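Long-range contacts in histidine kinase (Paraburkholderia phymatum, PDB 6NB0), which probably transfers a phosphate group from ATP to a histidine side chain of a protein, as the sensor kinase of a phosphorelay: residues Thr205-Ala210 with Lys279-Leu284; Leu160-Ala165 with Leu199-Asp204; Ala131-Arg136 with Gln167-Asp172. All blocks are in the same frame, centred on the assembly; numbering follows the deposited sequence. Where two conformers were deposited one is given.

From the N terminus, residues 131-136 open interaction 3 and residues 160-165 open interaction 2. The chain then closes interaction 3 at 167-172, before strand 196-204 closes interaction 2 at 199-204. Their segments alternate, so the two loops cross, with 30 and 33 residues between their segments. Interaction 1 follows in series: it starts at 205-210, directly after interaction 2 closes, and ends at 279-284 near the C terminus. Interactions 1 and 2 both join neighbouring strands of the mixed sheet, whereas interaction 3 is a separate two-stranded antiparallel sheet whose strands are joined through helix 135-154 and strand 157-161. R136 and L135 of interaction 3 reach interaction 2, and M169 packs on interaction 1.

Interaction 1 of 3, residues Thr205-Ala210 with Lys279-Leu284; sequences TATLRA and KFRASL
Two neighbouring strands inside the mixed sheet meet here, T207-A210 running against K279-S283; their local axes approach to 4.6 Å at 163°, which identifies the pairing as antiparallel. L208 with A282 and A210 with F280 are the hydrogen-bonded pairs, each joined by two bonds. The A210 N-H points almost straight at F280 O (2.9 Å, 175°), and L208 N lies 2.8 Å from A282 O. R209 with R281 is the non-hydrogen-bonded pair between them, and T207 with S283 is the next one, toward L284.

Beyond the last bridge L284 continues the ladder with a short bond from its N to A206 O, 2.6 Å long. L284 also folds its side chain over the turn: with CG beside the backbone N (chi1 -79°), CD1 reaches to 3.5 Å from T205 O and CD2 to 3.9 Å from L208 CB.

On the face carrying T207 and R281, the methyl CG2 of T207 meets the guanidinium at its edge, in its plane, 3.8 Å from NH1; a bend at chi3 brings the arginine end there. The buried face carries L208, A210, F280 and A282. F280 packs on L176, A179 and L183 of helix 173-189, while M169 meets L208 and A282. A mixed sheet backed by helices in this way is consistent with the ATP-binding Bergerat fold of histidine kinase catalytic domains.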
ATOM      1  N   THR A 205      18.156  16.140 -23.335  1.00 33.70           N
ATOM      2  CA  THR A 205      18.235  15.036 -24.286  1.00 38.25           C
ATOM      3  C   THR A 205      17.172  13.986 -23.958  1.00 44.13           C
ATOM      4  O   THR A 205      15.975  14.262 -24.080  1.00 39.72           O
ATOM      5  CB  THR A 205      19.658  14.463 -24.295  1.00 41.02           C
ATOM      6  OG1 THR A 205      20.589  15.554 -24.185  1.00 54.54           O
ATOM      7  CG2 THR A 205      19.942  13.780 -25.591  1.00 45.33           C
ATOM      8  N   ALA A 206      17.572  12.803 -23.495  1.00 39.07           N
ATOM      9  CA  ALA A 206      16.623  11.713 -23.299  1.00 40.59           C
ATOM     10  C   ALA A 206      16.090  11.600 -21.862  1.00 44.34           C
ATOM     11  O   ALA A 206      15.397  10.621 -21.547  1.00 39.44           O
ATOM     12  CB  ALA A 206      17.265  10.391 -23.734  1.00 39.23           C
ATOM     13  N   THR A 207      16.337  12.596 -21.002  1.00 37.79           N
ATOM     14  CA  THR A 207      16.169  12.441 -19.558  1.00 36.88           C
ATOM     15  C   THR A 207      15.321  13.555 -18.950  1.00 35.01           C
ATOM     16  O   THR A 207      15.559  14.742 -19.209  1.00 34.18           O
ATOM     17  CB  THR A 207      17.550  12.413 -18.876  1.00 34.24           C
ATOM     18  OG1 THR A 207      18.360  11.397 -19.490  1.00 39.23           O
ATOM     19  CG2 THR A 207      17.418  12.127 -17.379  1.00 39.77           C
ATOM     20  N   LEU A 208      14.348  13.167 -18.134  1.00 28.77           N
ATOM     21  CA  LEU A 208      13.649  14.088 -17.232  1.00 29.38           C
ATOM     22  C   LEU A 208      14.395  14.135 -15.908  1.00 35.82           C
ATOM     23  O   LEU A 208      14.694  13.084 -15.330  1.00 35.42           O
ATOM     24  CB  LEU A 208      12.211  13.636 -16.980  1.00 30.60           C
ATOM     25  CG  LEU A 208      11.459  14.316 -15.827  1.00 31.73           C
ATOM     26  CD1 LEU A 208      11.112  15.780 -16.139  1.00 29.81           C
ATOM     27  CD2 LEU A 208      10.180  13.548 -15.410  1.00 30.73           C
ATOM     28  N   ARG A 209      14.673  15.346 -15.416  1.00 30.38           N
ATOM     29  CA  ARG A 209      15.379  15.549 -14.155  0.58 36.13           C
ATOM     30  C   ARG A 209      14.498  16.388 -13.244  1.00 35.35           C
ATOM     31  O   ARG A 209      14.087  17.487 -13.626  1.00 34.19           O
ATOM     32  CB  ARG A 209      16.724  16.247 -14.375  0.58 40.80           C
ATOM     33  CG  ARG A 209      17.628  15.544 -15.377  0.58 50.15           C
ATOM     34  CD  ARG A 209      18.839  16.401 -15.736  0.58 59.78           C
ATOM     35  NE  ARG A 209      18.464  17.748 -16.165  0.58 64.21           N
ATOM     36  CZ  ARG A 209      19.296  18.613 -16.737  0.58 68.18           C
ATOM     37  NH1 ARG A 209      20.559  18.276 -16.966  0.58 61.93           N
ATOM     38  NH2 ARG A 209      18.863  19.817 -17.087  0.58 72.78           N
ATOM     39  N   ALA A 210      14.200  15.866 -12.058  1.00 30.26           N
ATOM     40  CA  ALA A 210      13.421  16.581 -11.047  1.00 28.54           C
ATOM     41  C   ALA A 210      14.206  16.542  -9.748  1.00 36.32           C
ATOM     42  O   ALA A 210      14.599  15.459  -9.295  1.00 35.47           O
ATOM     43  CB  ALA A 210      12.041  15.947 -10.846  1.00 26.00           C
ATOM     44  N   LYS A 279      17.116  13.753  -5.734  1.00 27.60           N
ATOM     45  CA  LYS A 279      17.290  13.879  -7.176  1.00 29.24           C
ATOM     46  C   LYS A 279      16.619  12.684  -7.832  1.00 33.19           C
ATOM     47  O   LYS A 279      16.958  11.533  -7.528  1.00 33.88           O
ATOM     48  CB  LYS A 279      18.763  13.951  -7.574  1.00 29.93           C
ATOM     49  CG  LYS A 279      19.472  15.248  -7.106  1.00 31.52           C
ATOM     50  CD  LYS A 279      20.938  15.227  -7.506  1.00 37.22           C
ATOM     51  CE  LYS A 279      21.681  16.374  -6.868  1.00 44.78           C
ATOM     52  NZ  LYS A 279      23.075  16.485  -7.418  1.00 49.55           N
ATOM     53  N   PHE A 280      15.694  12.970  -8.744  1.00 29.07           N
ATOM     54  CA  PHE A 280      14.923  11.974  -9.482  1.00 27.46           C
ATOM     55  C   PHE A 280      15.248  12.111 -10.971  1.00 30.78           C
ATOM     56  O   PHE A 280      15.273  13.222 -11.507  1.00 29.91           O
ATOM     57  CB  PHE A 280      13.425  12.190  -9.177  1.00 28.55           C
ATOM     58  CG  PHE A 280      12.487  11.254  -9.913  1.00 26.68           C
ATOM     59  CD1 PHE A 280      12.031  11.565 -11.188  1.00 28.35           C
ATOM     60  CD2 PHE A 280      12.035  10.086  -9.308  1.00 28.31           C
ATOM     61  CE1 PHE A 280      11.144  10.704 -11.856  1.00 30.04           C
ATOM     62  CE2 PHE A 280      11.152   9.216  -9.980  1.00 29.46           C
ATOM     63  CZ  PHE A 280      10.713   9.530 -11.241  1.00 30.77           C
ATOM     64  N   ARG A 281      15.537  10.990 -11.641  1.00 26.96           N
ATOM     65  CA  ARG A 281      15.709  11.006 -13.088  1.00 30.27           C
ATOM     66  C   ARG A 281      14.906   9.876 -13.710  1.00 29.23           C
ATOM     67  O   ARG A 281      14.842   8.774 -13.158  1.00 34.37           O
ATOM     68  CB  ARG A 281      17.176  10.792 -13.541  1.00 34.74           C
ATOM     69  CG  ARG A 281      18.244  11.721 -13.037  1.00 51.39           C
ATOM     70  CD  ARG A 281      19.568  11.366 -13.774  1.00 63.02           C
ATOM     71  NE  ARG A 281      19.979   9.959 -13.642  1.00 70.90           N
ATOM     72  CZ  ARG A 281      19.852   9.024 -14.591  1.00 72.61           C
ATOM     73  NH1 ARG A 281      19.316   9.322 -15.766  1.00 77.99           N
ATOM     74  NH2 ARG A 281      20.263   7.779 -14.368  1.00 66.96           N
ATOM     75  N   ALA A 282      14.357  10.131 -14.896  1.00 33.34           N
ATOM     76  CA  ALA A 282      13.582   9.130 -15.622  1.00 34.32           C
ATOM     77  C   ALA A 282      13.852   9.315 -17.103  1.00 39.39           C
ATOM     78  O   ALA A 282      13.988  10.449 -17.562  1.00 39.76           O
ATOM     79  CB  ALA A 282      12.073   9.259 -15.316  1.00 32.74           C
ATOM     80  N   SER A 283      13.946   8.207 -17.843  1.00 39.12           N
ATOM     81  CA  SER A 283      14.159   8.294 -19.274  1.00 47.45           C
ATOM     82  C   SER A 283      12.903   8.830 -19.944  1.00 44.64           C
ATOM     83  O   SER A 283      11.783   8.511 -19.548  1.00 49.23           O
ATOM     84  CB  SER A 283      14.533   6.921 -19.850  1.00 47.85           C
ATOM     85  OG  SER A 283      14.604   6.977 -21.251  1.00 53.11           O
ATOM     86  N   LEU A 284      13.092   9.650 -20.971  1.00 50.04           N
ATOM     87  CA  LEU A 284      11.943  10.270 -21.622  1.00 60.66           C
ATOM     88  C   LEU A 284      11.157   9.259 -22.458  1.00 69.76           C
ATOM     89  O   LEU A 284       9.961   9.041 -22.224  1.00 71.97           O
ATOM     90  CB  LEU A 284      12.403  11.462 -22.462  1.00 58.37           C
ATOM     91  CG  LEU A 284      12.632  12.642 -21.507  1.00 50.10           C
ATOM     92  CD1 LEU A 284      13.058  13.889 -22.260  1.00 52.00           C
ATOM     93  CD2 LEU A 284      11.367  12.897 -20.716  1.00 45.43           C
TER

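Interaction 2 of 3, residues Leu160-Ala165 with Leu199-Asp204; sequences LNTPLA and LDADVD
L160 and N161 pair in parallel with L199 and D200, at the edge of the mixed sheet within this chain. The evidence is the backbone bonding, which converges on one residue. N161 N donates to L199 O at 2.9 Å, nearly straight at 175°, while N161 O accepts from A201 N at 3.1 Å. N161 is thus held from both its N-H and its carbonyl, and the end-to-end directions of 160-164 and 199-203 differ by only 13°.

Past N161 a side chain takes over the bonding. T162 has OG1 anti to its own N (chi1 -177°), and this hydroxyl donates to A201 O over a short 2.6 Å, from above the carbonyl plane. The same oxygen accepts from L164 N at 3.0 Å, giving an ST turn. One hydroxyl therefore both fastens the loop to strand 196-204 and fixes the bend that leads away from the sheet.

A second polar contact is less certain, because N161 was modelled in two conformers. In the one described, ND2 lies 3.2 Å from D200 OD1 and meets it from above the carboxylate plane, the amide and carboxylate being nearly perpendicular. A water that donates to D200 OD2 is also weakly approached by ND2.

Among apolar contacts, L160 and L199 run side by side on one face, with L160 CD1 4.0 Å from L199 CG. Further on, L164 crosses V203 obliquely, its CD2 3.9 Å from V203 CG2.

Helix 135-154 flanks this edge, D140 touching L160 and L139 touching L164. Across strand 196-204, strand 207-214 extends the sheet: D200 is bonded through the backbone to T211, and L199 packs on V212.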
ATOM      1  N   LEU A 160       8.143  26.275  -7.498  1.00 28.91           N
ATOM      2  CA  LEU A 160       8.401  25.476  -8.686  1.00 31.51           C
ATOM      3  C   LEU A 160       9.275  26.298  -9.610  1.00 29.84           C
ATOM      4  O   LEU A 160       8.927  27.433  -9.954  1.00 32.95           O
ATOM      5  CB  LEU A 160       7.103  25.065  -9.383  1.00 32.13           C
ATOM      6  CG  LEU A 160       7.259  24.380 -10.749  1.00 34.27           C
ATOM      7  CD1 LEU A 160       7.944  22.984 -10.634  1.00 28.48           C
ATOM      8  CD2 LEU A 160       5.892  24.305 -11.445  1.00 33.32           C
ATOM      9  N   ASN A 161      10.407  25.729 -10.002  1.00 27.73           N
ATOM     10  CA  ASN A 161      11.335  26.361 -10.936  0.57 33.09           C
ATOM     11  C   ASN A 161      11.489  25.447 -12.143  1.00 36.37           C
ATOM     12  O   ASN A 161      12.148  24.405 -12.058  1.00 29.79           O
ATOM     13  CB  ASN A 161      12.683  26.620 -10.264  0.57 37.60           C
ATOM     14  CG  ASN A 161      13.711  27.179 -11.221  0.57 43.02           C
ATOM     15  OD1 ASN A 161      13.374  27.907 -12.152  0.57 50.20           O
ATOM     16  ND2 ASN A 161      14.976  26.837 -10.997  0.57 47.09           N
ATOM     17  N   THR A 162      10.884  25.828 -13.267  1.00 31.35           N
ATOM     18  CA  THR A 162      10.996  24.990 -14.445  1.00 34.27           C
ATOM     19  C   THR A 162      10.812  25.862 -15.673  1.00 36.40           C
ATOM     20  O   THR A 162      10.017  26.813 -15.637  1.00 36.31           O
ATOM     21  CB  THR A 162       9.979  23.840 -14.465  1.00 31.20           C
ATOM     22  OG1 THR A 162      10.220  23.026 -15.617  1.00 31.39           O
ATOM     23  CG2 THR A 162       8.519  24.346 -14.502  1.00 34.46           C
ATOM     24  N   PRO A 163      11.582  25.614 -16.734  1.00 35.95           N
ATOM     25  CA  PRO A 163      11.275  26.203 -18.045  1.00 41.33           C
ATOM     26  C   PRO A 163      10.258  25.399 -18.842  1.00 33.89           C
ATOM     27  O   PRO A 163       9.864  25.822 -19.931  1.00 37.60           O
ATOM     28  CB  PRO A 163      12.643  26.193 -18.740  1.00 40.61           C
ATOM     29  CG  PRO A 163      13.276  24.895 -18.229  1.00 38.79           C
ATOM     30  CD  PRO A 163      12.844  24.841 -16.753  1.00 38.74           C
ATOM     31  N   LEU A 164       9.800  24.262 -18.323  1.00 29.78           N
ATOM     32  CA  LEU A 164       8.920  23.395 -19.094  1.00 34.07           C
ATOM     33  C   LEU A 164       7.563  24.062 -19.318  1.00 35.93           C
ATOM     34  O   LEU A 164       6.950  24.595 -18.387  1.00 36.17           O
ATOM     35  CB  LEU A 164       8.747  22.054 -18.376  1.00 33.18           C
ATOM     36  CG  LEU A 164      10.031  21.241 -18.160  1.00 35.19           C
ATOM     37  CD1 LEU A 164       9.736  19.972 -17.340  1.00 31.50           C
ATOM     38  CD2 LEU A 164      10.708  20.898 -19.496  1.00 35.54           C
ATOM     39  N   ALA A 165       7.106  24.040 -20.564  1.00 36.79           N
ATOM     40  CA  ALA A 165       5.813  24.597 -20.943  1.00 39.83           C
ATOM     41  C   ALA A 165       5.000  23.531 -21.672  1.00 37.34           C
ATOM     42  O   ALA A 165       4.060  22.974 -21.095  1.00 38.63           O
ATOM     43  CB  ALA A 165       5.994  25.848 -21.808  1.00 39.15           C
ATOM     44  N   LEU A 199      10.941  22.625  -5.977  1.00 23.45           N
ATOM     45  CA  LEU A 199      10.987  21.586  -6.998  1.00 24.36           C
ATOM     46  C   LEU A 199      11.563  22.200  -8.271  1.00 27.03           C
ATOM     47  O   LEU A 199      10.964  23.130  -8.833  1.00 29.30           O
ATOM     48  CB  LEU A 199       9.582  21.031  -7.249  1.00 23.90           C
ATOM     49  CG  LEU A 199       9.413  20.041  -8.415  1.00 28.58           C
ATOM     50  CD1 LEU A 199      10.307  18.827  -8.226  1.00 27.38           C
ATOM     51  CD2 LEU A 199       7.957  19.608  -8.505  1.00 26.46           C
ATOM     52  N   ASP A 200      12.740  21.732  -8.687  1.00 25.04           N
ATOM     53  CA  ASP A 200      13.359  22.113  -9.962  1.00 25.48           C
ATOM     54  C   ASP A 200      13.111  20.986 -10.953  1.00 31.81           C
ATOM     55  O   ASP A 200      13.314  19.821 -10.605  1.00 30.41           O
ATOM     56  CB  ASP A 200      14.877  22.293  -9.829  1.00 35.55           C
ATOM     57  CG  ASP A 200      15.263  23.535  -9.085  1.00 53.86           C
ATOM     58  OD1 ASP A 200      14.431  24.444  -8.964  1.00 62.47           O
ATOM     59  OD2 ASP A 200      16.421  23.605  -8.638  1.00 67.10           O
ATOM     60  N   ALA A 201      12.711  21.313 -12.184  1.00 29.69           N
ATOM     61  CA  ALA A 201      12.483  20.235 -13.152  1.00 31.53           C
ATOM     62  C   ALA A 201      12.782  20.717 -14.560  1.00 31.80           C
ATOM     63  O   ALA A 201      12.426  21.838 -14.920  1.00 30.16           O
ATOM     64  CB  ALA A 201      11.046  19.714 -13.096  1.00 33.03           C
ATOM     65  N   ASP A 202      13.423  19.862 -15.357  1.00 29.66           N
ATOM     66  CA  ASP A 202      13.779  20.198 -16.735  0.64 33.01           C
ATOM     67  C   ASP A 202      13.987  18.890 -17.487  1.00 33.81           C
ATOM     68  O   ASP A 202      14.031  17.807 -16.891  1.00 33.58           O
ATOM     69  CB  ASP A 202      15.033  21.091 -16.778  0.64 35.33           C
ATOM     70  CG  ASP A 202      15.142  21.931 -18.057  0.64 38.58           C
ATOM     71  OD1 ASP A 202      14.291  21.801 -18.971  0.64 39.13           O
ATOM     72  OD2 ASP A 202      16.105  22.726 -18.155  0.64 41.72           O
ATOM     73  N   VAL A 203      14.158  19.000 -18.794  1.00 32.96           N
ATOM     74  CA  VAL A 203      14.552  17.864 -19.609  1.00 33.80           C
ATOM     75  C   VAL A 203      15.891  18.179 -20.249  1.00 37.28           C
ATOM     76  O   VAL A 203      16.228  19.335 -20.526  1.00 37.05           O
ATOM     77  CB  VAL A 203      13.494  17.537 -20.684  1.00 32.28           C
ATOM     78  CG1 VAL A 203      12.183  17.107 -20.010  1.00 35.76           C
ATOM     79  CG2 VAL A 203      13.283  18.760 -21.566  1.00 34.55           C
ATOM     80  N   ASP A 204      16.665  17.130 -20.481  1.00 33.72           N
ATOM     81  CA  ASP A 204      17.921  17.248 -21.194  1.00 36.44           C
ATOM     82  C   ASP A 204      18.080  15.982 -22.010  1.00 36.10           C
ATOM     83  O   ASP A 204      18.110  14.889 -21.438  1.00 36.78           O
ATOM     84  CB  ASP A 204      19.110  17.433 -20.250  1.00 43.39           C
ATOM     85  CG  ASP A 204      20.419  17.620 -21.021  1.00 58.83           C
ATOM     86  OD1 ASP A 204      20.788  18.778 -21.334  1.00 65.53           O
ATOM     87  OD2 ASP A 204      21.057  16.602 -21.357  1.00 67.86           O
TER
HETATM   88  O   HOH W   1      16.395  26.311  -7.893  1.00 61.53           O

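Interaction 3 of 3, residues Ala131-Arg136 with Gln167-Asp172; sequences APFALR and QQMDGD
F133 and M169 form the packed heart of a small antiparallel two-stranded sheet, 131-134 against 168-171, whose axes lie at 147°. The two side chains point the same way, and M169 SD sits 4.1 Å from F133 CZ, an oblique Met-aromatic contact. F133 holds CG between its own N and carbonyl carbon (chi1 67°), which swings the ring over the partner strand: CD2 comes to 3.2 Å from M169 O, while A131 O and G171 CA lie in the ring plane at its edge. L135 packs on M169 beside F133, its CG 3.9 Å from M169 CB.

Backbone bonds join the two strands along the ladder. M169 N reaches F133 O at 3.0 Å, and A131 N reaches G171 O at 2.9 Å, though from well above that carbonyl plane. L135 N donates almost straight to Q167 O at 3.0 Å.

The opposite face, carrying P132, A134, Q168 and D170, is more open to solvent and held more loosely. A bend at chi2 (-117°) lays the Q168 amide alongside the other strand, with NE2 3.5 Å from A134 CB. D170 OD1 lies 3.1 Å from A131 N, but at an angle too poor for a hydrogen bond. At the other end of the ladder, a water accepts from R136 N and donates to Q167 O.

Helix 173-189 receives the packed face: F133 touches R173 and L176, and D172, at the helix N-cap, bonds R175 N through OD1. Helix 135-154 continues directly from the first strand, and L135 there touches L208 of strand 207-214.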
ATOM      1  N   ALA A 131       2.335   6.240 -21.656  1.00 48.34           N
ATOM      2  CA  ALA A 131       1.522   6.993 -22.601  1.00 45.63           C
ATOM      3  C   ALA A 131       1.950   8.458 -22.536  1.00 37.03           C
ATOM      4  O   ALA A 131       2.351   8.929 -21.471  1.00 36.84           O
ATOM      5  CB  ALA A 131       0.018   6.864 -22.314  1.00 45.79           C
ATOM      6  N   PRO A 132       1.884   9.176 -23.660  1.00 35.50           N
ATOM      7  CA  PRO A 132       2.401  10.558 -23.662  1.00 35.93           C
ATOM      8  C   PRO A 132       1.513  11.470 -22.832  1.00 32.10           C
ATOM      9  O   PRO A 132       0.287  11.361 -22.862  1.00 36.68           O
ATOM     10  CB  PRO A 132       2.387  10.950 -25.151  1.00 36.27           C
ATOM     11  CG  PRO A 132       1.511   9.985 -25.829  1.00 43.21           C
ATOM     12  CD  PRO A 132       1.458   8.720 -24.988  1.00 38.68           C
ATOM     13  N   PHE A 133       2.142  12.379 -22.091  1.00 30.42           N
ATOM     14  CA  PHE A 133       1.406  13.351 -21.295  1.00 37.91           C
ATOM     15  C   PHE A 133       2.247  14.609 -21.171  1.00 36.67           C
ATOM     16  O   PHE A 133       3.473  14.586 -21.328  1.00 34.31           O
ATOM     17  CB  PHE A 133       1.056  12.816 -19.884  1.00 29.38           C
ATOM     18  CG  PHE A 133       2.260  12.614 -19.017  1.00 31.55           C
ATOM     19  CD1 PHE A 133       2.722  13.638 -18.196  1.00 31.85           C
ATOM     20  CD2 PHE A 133       2.959  11.414 -19.053  1.00 32.70           C
ATOM     21  CE1 PHE A 133       3.853  13.472 -17.416  1.00 31.74           C
ATOM     22  CE2 PHE A 133       4.104  11.235 -18.270  1.00 29.08           C
ATOM     23  CZ  PHE A 133       4.544  12.254 -17.452  1.00 29.21           C
ATOM     24  N   ALA A 134       1.571  15.701 -20.836  1.00 36.88           N
ATOM     25  CA  ALA A 134       2.220  16.994 -20.650  1.00 36.43           C
ATOM     26  C   ALA A 134       2.907  17.082 -19.285  1.00 32.91           C
ATOM     27  O   ALA A 134       2.285  16.874 -18.236  1.00 31.77           O
ATOM     28  CB  ALA A 134       1.187  18.113 -20.824  1.00 36.28           C
ATOM     29  N   LEU A 135       4.207  17.405 -19.308  1.00 30.59           N
ATOM     30  CA  LEU A 135       5.004  17.451 -18.084  1.00 27.84           C
ATOM     31  C   LEU A 135       4.608  18.617 -17.187  1.00 32.88           C
ATOM     32  O   LEU A 135       4.551  18.472 -15.963  1.00 31.11           O
ATOM     33  CB  LEU A 135       6.492  17.553 -18.442  1.00 28.32           C
ATOM     34  CG  LEU A 135       7.143  16.209 -18.815  1.00 31.33           C
ATOM     35  CD1 LEU A 135       8.518  16.417 -19.496  1.00 35.57           C
ATOM     36  CD2 LEU A 135       7.276  15.358 -17.544  1.00 29.17           C
ATOM     37  N   ARG A 136       4.359  19.791 -17.767  1.00 34.30           N
ATOM     38  CA  ARG A 136       4.156  20.950 -16.891  1.00 32.16           C
ATOM     39  C   ARG A 136       2.868  20.860 -16.062  1.00 29.37           C
ATOM     40  O   ARG A 136       2.900  21.184 -14.865  1.00 30.22           O
ATOM     41  CB  ARG A 136       4.176  22.240 -17.710  1.00 30.58           C
ATOM     42  CG  ARG A 136       3.832  23.480 -16.893  1.00 33.69           C
ATOM     43  CD  ARG A 136       4.829  23.680 -15.762  1.00 35.49           C
ATOM     44  NE  ARG A 136       4.593  24.906 -14.994  1.00 42.70           N
ATOM     45  CZ  ARG A 136       5.081  26.101 -15.327  1.00 46.29           C
ATOM     46  NH1 ARG A 136       5.819  26.243 -16.431  1.00 39.12           N
ATOM     47  NH2 ARG A 136       4.836  27.159 -14.560  1.00 41.77           N
ATOM     48  N   GLN A 167       6.391  20.638 -23.160  1.00 35.87           N
ATOM     49  CA  GLN A 167       7.098  19.370 -23.323  1.00 33.73           C
ATOM     50  C   GLN A 167       6.235  18.198 -22.885  1.00 33.01           C
ATOM     51  O   GLN A 167       5.497  18.287 -21.907  1.00 32.39           O
ATOM     52  CB  GLN A 167       8.396  19.360 -22.501  1.00 31.73           C
ATOM     53  CG  GLN A 167       9.533  20.148 -23.137  1.00 36.86           C
ATOM     54  CD  GLN A 167       9.487  21.640 -22.814  1.00 42.05           C
ATOM     55  OE1 GLN A 167       8.516  22.145 -22.233  1.00 39.51           O
ATOM     56  NE2 GLN A 167      10.551  22.350 -23.182  1.00 41.14           N
ATOM     57  N   GLN A 168       6.350  17.093 -23.608  1.00 31.54           N
ATOM     58  CA  GLN A 168       5.661  15.863 -23.256  1.00 32.99           C
ATOM     59  C   GLN A 168       6.660  14.755 -22.955  1.00 37.70           C
ATOM     60  O   GLN A 168       7.831  14.795 -23.368  1.00 32.76           O
ATOM     61  CB  GLN A 168       4.725  15.409 -24.389  1.00 33.12           C
ATOM     62  CG  GLN A 168       3.638  16.442 -24.738  1.00 41.25           C
ATOM     63  CD  GLN A 168       2.230  15.916 -24.475  1.00 46.29           C
ATOM     64  OE1 GLN A 168       1.965  14.722 -24.645  1.00 39.70           O
ATOM     65  NE2 GLN A 168       1.322  16.804 -24.067  1.00 42.62           N
ATOM     66  N   MET A 169       6.158  13.737 -22.265  1.00 33.23           N
ATOM     67  CA  MET A 169       6.931  12.557 -21.909  1.00 34.49           C
ATOM     68  C   MET A 169       6.056  11.329 -22.092  1.00 35.87           C
ATOM     69  O   MET A 169       4.906  11.319 -21.646  1.00 35.15           O
ATOM     70  CB  MET A 169       7.404  12.642 -20.454  1.00 33.10           C
ATOM     71  CG  MET A 169       7.920  11.342 -19.875  1.00 36.11           C
ATOM     72  SD  MET A 169       8.499  11.581 -18.179  1.00 33.69           S
ATOM     73  CE  MET A 169       9.496  10.107 -18.001  1.00 38.06           C
ATOM     74  N   ASP A 170       6.611  10.296 -22.718  1.00 37.52           N
ATOM     75  CA  ASP A 170       5.951   8.993 -22.836  1.00 36.41           C
ATOM     76  C   ASP A 170       6.291   8.235 -21.557  1.00 40.11           C
ATOM     77  O   ASP A 170       7.333   7.600 -21.446  1.00 43.97           O
ATOM     78  CB  ASP A 170       6.423   8.261 -24.084  1.00 44.17           C
ATOM     79  CG  ASP A 170       5.708   6.923 -24.292  1.00 55.16           C
ATOM     80  OD1 ASP A 170       4.567   6.766 -23.803  1.00 50.39           O
ATOM     81  OD2 ASP A 170       6.301   6.028 -24.931  1.00 65.02           O
ATOM     82  N   GLY A 171       5.411   8.317 -20.566  1.00 36.76           N
ATOM     83  CA  GLY A 171       5.704   7.735 -19.273  1.00 39.66           C
ATOM     84  C   GLY A 171       4.450   7.216 -18.603  1.00 38.95           C
ATOM     85  O   GLY A 171       3.338   7.322 -19.128  1.00 39.21           O
ATOM     86  N   ASP A 172       4.642   6.644 -17.420  1.00 35.07           N
ATOM     87  CA  ASP A 172       3.518   6.145 -16.626  1.00 36.74           C
ATOM     88  C   ASP A 172       3.084   7.321 -15.765  1.00 30.14           C
ATOM     89  O   ASP A 172       3.652   7.571 -14.702  1.00 29.54           O
ATOM     90  CB  ASP A 172       3.942   4.941 -15.794  1.00 37.15           C
ATOM     91  CG  ASP A 172       2.794   4.313 -15.027  1.00 43.69           C
ATOM     92  OD1 ASP A 172       1.877   5.034 -14.605  1.00 33.09           O
ATOM     93  OD2 ASP A 172       2.820   3.085 -14.827  1.00 44.56           O
TER
HETATM   94  O   HOH W   2       4.283  20.391 -20.496  1.00 36.52           O